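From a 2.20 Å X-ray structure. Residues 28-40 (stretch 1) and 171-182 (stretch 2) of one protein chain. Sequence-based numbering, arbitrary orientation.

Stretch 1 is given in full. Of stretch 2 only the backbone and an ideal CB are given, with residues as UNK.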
# COMPACT_ATOMS: atom_id res chain seq x y z
N ILE A 28 -21.48 5.07 -15.05
CA ILE A 28 -22.67 5.43 -14.25
C ILE A 28 -23.49 4.15 -14.01
O ILE A 28 -23.64 3.30 -14.89
CB ILE A 28 -23.53 6.53 -14.95
CG1 ILE A 28 -24.69 6.98 -14.07
CG2 ILE A 28 -24.10 6.02 -16.29
CD1 ILE A 28 -25.27 8.37 -14.45
N VAL A 29 -23.97 4.00 -12.80
CA VAL A 29 -24.47 2.68 -12.35
C VAL A 29 -25.76 2.89 -11.57
O VAL A 29 -25.89 3.85 -10.82
CB VAL A 29 -23.41 1.85 -11.57
CG1 VAL A 29 -23.17 2.38 -10.14
CG2 VAL A 29 -23.79 0.37 -11.53
N ARG A 30 -26.73 2.04 -11.85
CA ARG A 30 -27.92 1.91 -11.02
C ARG A 30 -27.94 0.47 -10.51
O ARG A 30 -28.05 -0.48 -11.30
CB ARG A 30 -29.18 2.15 -11.84
CG ARG A 30 -29.38 3.60 -12.27
CD ARG A 30 -30.27 4.38 -11.36
NE ARG A 30 -31.62 4.52 -11.91
CZ ARG A 30 -32.74 4.67 -11.21
NH1 ARG A 30 -32.74 4.68 -9.88
NH2 ARG A 30 -33.90 4.74 -11.87
N MET A 31 -27.88 0.33 -9.21
CA MET A 31 -27.73 -0.98 -8.66
C MET A 31 -28.40 -1.22 -7.29
O MET A 31 -27.84 -1.92 -6.44
CB MET A 31 -26.23 -1.33 -8.62
CG MET A 31 -25.31 -0.33 -7.83
SD MET A 31 -23.58 -0.78 -7.95
CE MET A 31 -23.54 -1.90 -6.64
N ARG A 32 -29.61 -0.70 -7.13
CA ARG A 32 -30.38 -0.96 -5.93
C ARG A 32 -30.55 -2.44 -5.61
O ARG A 32 -30.45 -2.83 -4.43
CB ARG A 32 -31.71 -0.22 -5.91
CG ARG A 32 -32.77 -0.72 -6.72
CD ARG A 32 -34.10 -0.14 -6.31
NE ARG A 32 -35.19 -0.68 -7.11
CZ ARG A 32 -36.42 -0.18 -7.13
NH1 ARG A 32 -36.76 0.87 -6.39
NH2 ARG A 32 -37.32 -0.74 -7.90
N GLU A 33 -30.74 -3.27 -6.64
CA GLU A 33 -30.90 -4.70 -6.43
C GLU A 33 -29.68 -5.35 -5.79
O GLU A 33 -29.79 -6.20 -4.92
CB GLU A 33 -31.17 -5.39 -7.78
CG GLU A 33 -32.63 -5.33 -8.18
CD GLU A 33 -32.99 -6.27 -9.34
OE1 GLU A 33 -32.47 -7.42 -9.39
OE2 GLU A 33 -33.82 -5.86 -10.19
N VAL A 34 -28.50 -4.91 -6.21
CA VAL A 34 -27.25 -5.41 -5.70
C VAL A 34 -27.08 -5.02 -4.21
O VAL A 34 -26.74 -5.86 -3.38
CB VAL A 34 -26.10 -4.84 -6.53
CG1 VAL A 34 -24.80 -5.32 -5.98
CG2 VAL A 34 -26.20 -5.27 -7.94
N VAL A 35 -27.32 -3.75 -3.91
CA VAL A 35 -27.19 -3.24 -2.56
C VAL A 35 -28.32 -3.84 -1.68
O VAL A 35 -28.10 -4.14 -0.49
CB VAL A 35 -27.10 -1.69 -2.55
CG1 VAL A 35 -27.02 -1.16 -1.18
CG2 VAL A 35 -25.89 -1.24 -3.30
N GLU A 36 -29.51 -4.03 -2.26
CA GLU A 36 -30.57 -4.73 -1.50
C GLU A 36 -30.15 -6.15 -1.08
O GLU A 36 -30.42 -6.56 0.03
CB GLU A 36 -31.91 -4.76 -2.25
CG GLU A 36 -33.04 -5.46 -1.46
CD GLU A 36 -33.48 -4.75 -0.17
OE1 GLU A 36 -33.02 -3.62 0.08
OE2 GLU A 36 -34.31 -5.31 0.60
N GLU A 37 -29.51 -6.88 -1.97
CA GLU A 37 -29.08 -8.25 -1.67
C GLU A 37 -27.99 -8.31 -0.57
O GLU A 37 -28.01 -9.16 0.27
CB GLU A 37 -28.67 -8.99 -2.97
CG GLU A 37 -27.79 -10.22 -2.75
CD GLU A 37 -27.65 -11.11 -3.97
OE1 GLU A 37 -28.19 -10.79 -5.02
OE2 GLU A 37 -26.96 -12.14 -3.87
N ALA A 38 -27.05 -7.36 -0.60
CA ALA A 38 -26.03 -7.24 0.43
C ALA A 38 -26.70 -7.03 1.79
O ALA A 38 -26.26 -7.61 2.80
CB ALA A 38 -25.07 -6.04 0.12
N ARG A 39 -27.72 -6.16 1.80
CA ARG A 39 -28.46 -5.82 2.99
C ARG A 39 -29.18 -7.05 3.57
O ARG A 39 -29.13 -7.27 4.76
CB ARG A 39 -29.49 -4.73 2.69
CG ARG A 39 -30.41 -4.42 3.88
CD ARG A 39 -31.37 -3.27 3.67
NE ARG A 39 -32.66 -3.79 3.26
CZ ARG A 39 -33.66 -4.18 4.08
NH1 ARG A 39 -33.61 -4.07 5.43
NH2 ARG A 39 -34.76 -4.64 3.53
N ASN A 40 -29.84 -7.84 2.72
CA ASN A 40 -30.47 -9.05 3.19
C ASN A 40 -29.51 -10.18 3.58
O ASN A 40 -29.72 -10.82 4.60
CB ASN A 40 -31.51 -9.55 2.18
CG ASN A 40 -32.60 -8.52 1.93
OD1 ASN A 40 -33.02 -7.83 2.85
ND2 ASN A 40 -33.01 -8.37 0.67
N UNK A 171 -30.30 5.43 -1.04
CA UNK A 171 -31.57 5.68 -0.32
C UNK A 171 -32.23 4.34 0.02
O UNK A 171 -32.55 3.52 -0.83
CB UNK A 171 -32.52 6.54 -1.16
N UNK A 172 -32.41 4.16 1.32
CA UNK A 172 -32.97 2.98 1.94
C UNK A 172 -34.10 3.40 2.95
O UNK A 172 -33.95 4.38 3.68
CB UNK A 172 -31.86 2.19 2.64
N UNK A 173 -35.23 2.67 2.97
CA UNK A 173 -36.27 2.78 4.05
C UNK A 173 -36.72 1.39 4.47
O UNK A 173 -36.01 0.43 4.20
CB UNK A 173 -37.48 3.59 3.58
N UNK A 174 -37.91 1.28 5.10
CA UNK A 174 -38.35 0.05 5.76
C UNK A 174 -38.77 -1.03 4.78
O UNK A 174 -38.87 -2.19 5.14
CB UNK A 174 -39.51 0.35 6.71
N UNK A 175 -39.06 -0.64 3.54
CA UNK A 175 -39.27 -1.59 2.43
C UNK A 175 -37.95 -1.93 1.72
O UNK A 175 -37.95 -2.69 0.75
CB UNK A 175 -40.27 -1.01 1.42
N UNK A 176 -36.85 -1.32 2.15
CA UNK A 176 -35.52 -1.68 1.66
C UNK A 176 -34.91 -0.59 0.80
O UNK A 176 -35.34 0.59 0.86
CB UNK A 176 -35.59 -2.98 0.86
N UNK A 177 -33.90 -1.00 0.03
CA UNK A 177 -33.14 -0.09 -0.78
C UNK A 177 -33.97 0.42 -1.95
O UNK A 177 -34.48 -0.38 -2.75
CB UNK A 177 -31.86 -0.77 -1.28
N UNK A 178 -34.04 1.74 -2.05
CA UNK A 178 -34.78 2.44 -3.10
C UNK A 178 -33.91 2.99 -4.23
O UNK A 178 -34.29 3.00 -5.40
CB UNK A 178 -35.57 3.59 -2.48
N UNK A 179 -32.74 3.46 -3.89
CA UNK A 179 -31.76 3.93 -4.87
C UNK A 179 -30.40 3.55 -4.30
O UNK A 179 -30.17 3.73 -3.14
CB UNK A 179 -31.87 5.43 -5.13
N UNK A 180 -29.54 3.01 -5.16
CA UNK A 180 -28.17 2.72 -4.88
C UNK A 180 -27.42 2.88 -6.23
O UNK A 180 -27.36 1.96 -7.06
CB UNK A 180 -28.01 1.33 -4.27
N UNK A 181 -26.91 4.09 -6.46
CA UNK A 181 -26.29 4.41 -7.72
C UNK A 181 -25.24 5.48 -7.62
O UNK A 181 -24.99 6.05 -6.57
CB UNK A 181 -27.36 4.84 -8.73
N UNK A 182 -24.58 5.71 -8.75
CA UNK A 182 -23.64 6.82 -8.79
C UNK A 182 -22.90 6.92 -10.09
O UNK A 182 -23.16 6.18 -11.04
CB UNK A 182 -22.63 6.70 -7.65

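Position 171 is out of reach of stretch 1, so this contact sets no rule for it; it is L171. At 172 the CA-to-CB bond points toward the helix, yet nothing of stretch 1 lies within 5.5 Å of the ideal CB. A medium apolar side chain could cross that gap, and V172 does so lightly, its CG2 4.3 Å from R39 CD.

Positions 173, 174 and 175 point away from stretch 1, leaving polar residues free to serve the type I turn. They are D173, S174 and D175; D173 OD1 accepts the backbone N of D175 at 3.1 Å.

Position 176 is the strictest. With phi 111° and psi -161°, a CB would be jammed against the preceding carbonyl, and it would also lie 2.7 Å from E36 OE2, a clash. Only glycine answers both demands. G176 lets the paired E36 and R39 side chains pack close: its CA is 3.5 Å from E36 OE1 and 3.6 Å from R39 NH2.

At 177 the CB points toward the helix, 3.4 Å from E36 OE1 and 4.0 Å from R32 O, with V35 nearby. A compact, perhaps beta-branched, apolar residue fits. V177 rests its CG2 4.1 Å from V35 CG1, while its backbone N donates to E36 OE1 at 2.8 Å and a nearly straight 171°. R39 NE also donates to that oxygen, at 3.2 Å, so one carboxylate oxygen joins helix and strand.

At 178 the backbone O receives a weak hydrogen bond from R32 NH1 at 3.4 Å. That leaves the side chain free, and with the CB pointing away many kinds would do. K178 turns to its own stretch, NZ 2.9 Å from D173 OD2 in a salt bridge.

The CB of 179 also points away, so the choice is loose; I179 brings CG1 to the edge of the R30 guanidinium, 4.5 Å from R30 NH1.

At 180 the CB faces the helix start, already tight at 3.5 Å from V35 CG2 and 3.7 Å from R32 CA. Something very small is favoured. A180 places its methyl against V35, and its O accepts M31 N at 2.7 Å.

Position 181 pairs with R30 without hydrogen bonds, and an ideal CB would clash with V29 O at 2.7 Å. Glycine is called for: G181 CA sits 3.2 Å from V29 O.

At 182 the ideal CB is 5.0 Å from V29 CG1, so stretch 1 leaves room for a side chain. The residue is G182, exchanging antiparallel bonds with V29: V29 N to G182 O at 2.9 Å, G182 N to V29 O at 3.1 Å.

Stretch 2 (171-182) LVDSDGVKIAGG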
# COMPACT_ATOMS: atom_id res chain seq x y z
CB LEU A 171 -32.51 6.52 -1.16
CG LEU A 171 -33.77 7.03 -0.52
CD1 LEU A 171 -33.41 8.12 0.53
CD2 LEU A 171 -34.78 7.60 -1.55
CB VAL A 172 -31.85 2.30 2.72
CG1 VAL A 172 -31.42 3.22 3.92
CG2 VAL A 172 -32.31 0.93 3.20
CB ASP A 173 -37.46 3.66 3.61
CG ASP A 173 -38.06 3.24 2.29
OD1 ASP A 173 -38.27 2.02 2.10
OD2 ASP A 173 -38.37 4.08 1.39
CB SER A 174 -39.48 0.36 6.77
OG SER A 174 -40.65 0.95 6.18
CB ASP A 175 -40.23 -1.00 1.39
CG ASP A 175 -41.59 -0.61 1.98
OD1 ASP A 175 -42.05 -1.31 2.92
OD2 ASP A 175 -42.24 0.39 1.58
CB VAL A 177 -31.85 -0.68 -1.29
CG1 VAL A 177 -31.05 0.46 -2.01
CG2 VAL A 177 -31.02 -1.19 -0.15
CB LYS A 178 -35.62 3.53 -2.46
CG LYS A 178 -36.62 3.00 -1.41
CD LYS A 178 -37.53 1.87 -1.98
CE LYS A 178 -38.50 1.33 -0.94
NZ LYS A 178 -39.57 2.34 -0.59
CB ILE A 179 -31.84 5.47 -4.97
CG1 ILE A 179 -33.19 5.88 -5.57
CG2 ILE A 179 -30.62 6.03 -5.68
CD1 ILE A 179 -33.33 7.34 -5.87
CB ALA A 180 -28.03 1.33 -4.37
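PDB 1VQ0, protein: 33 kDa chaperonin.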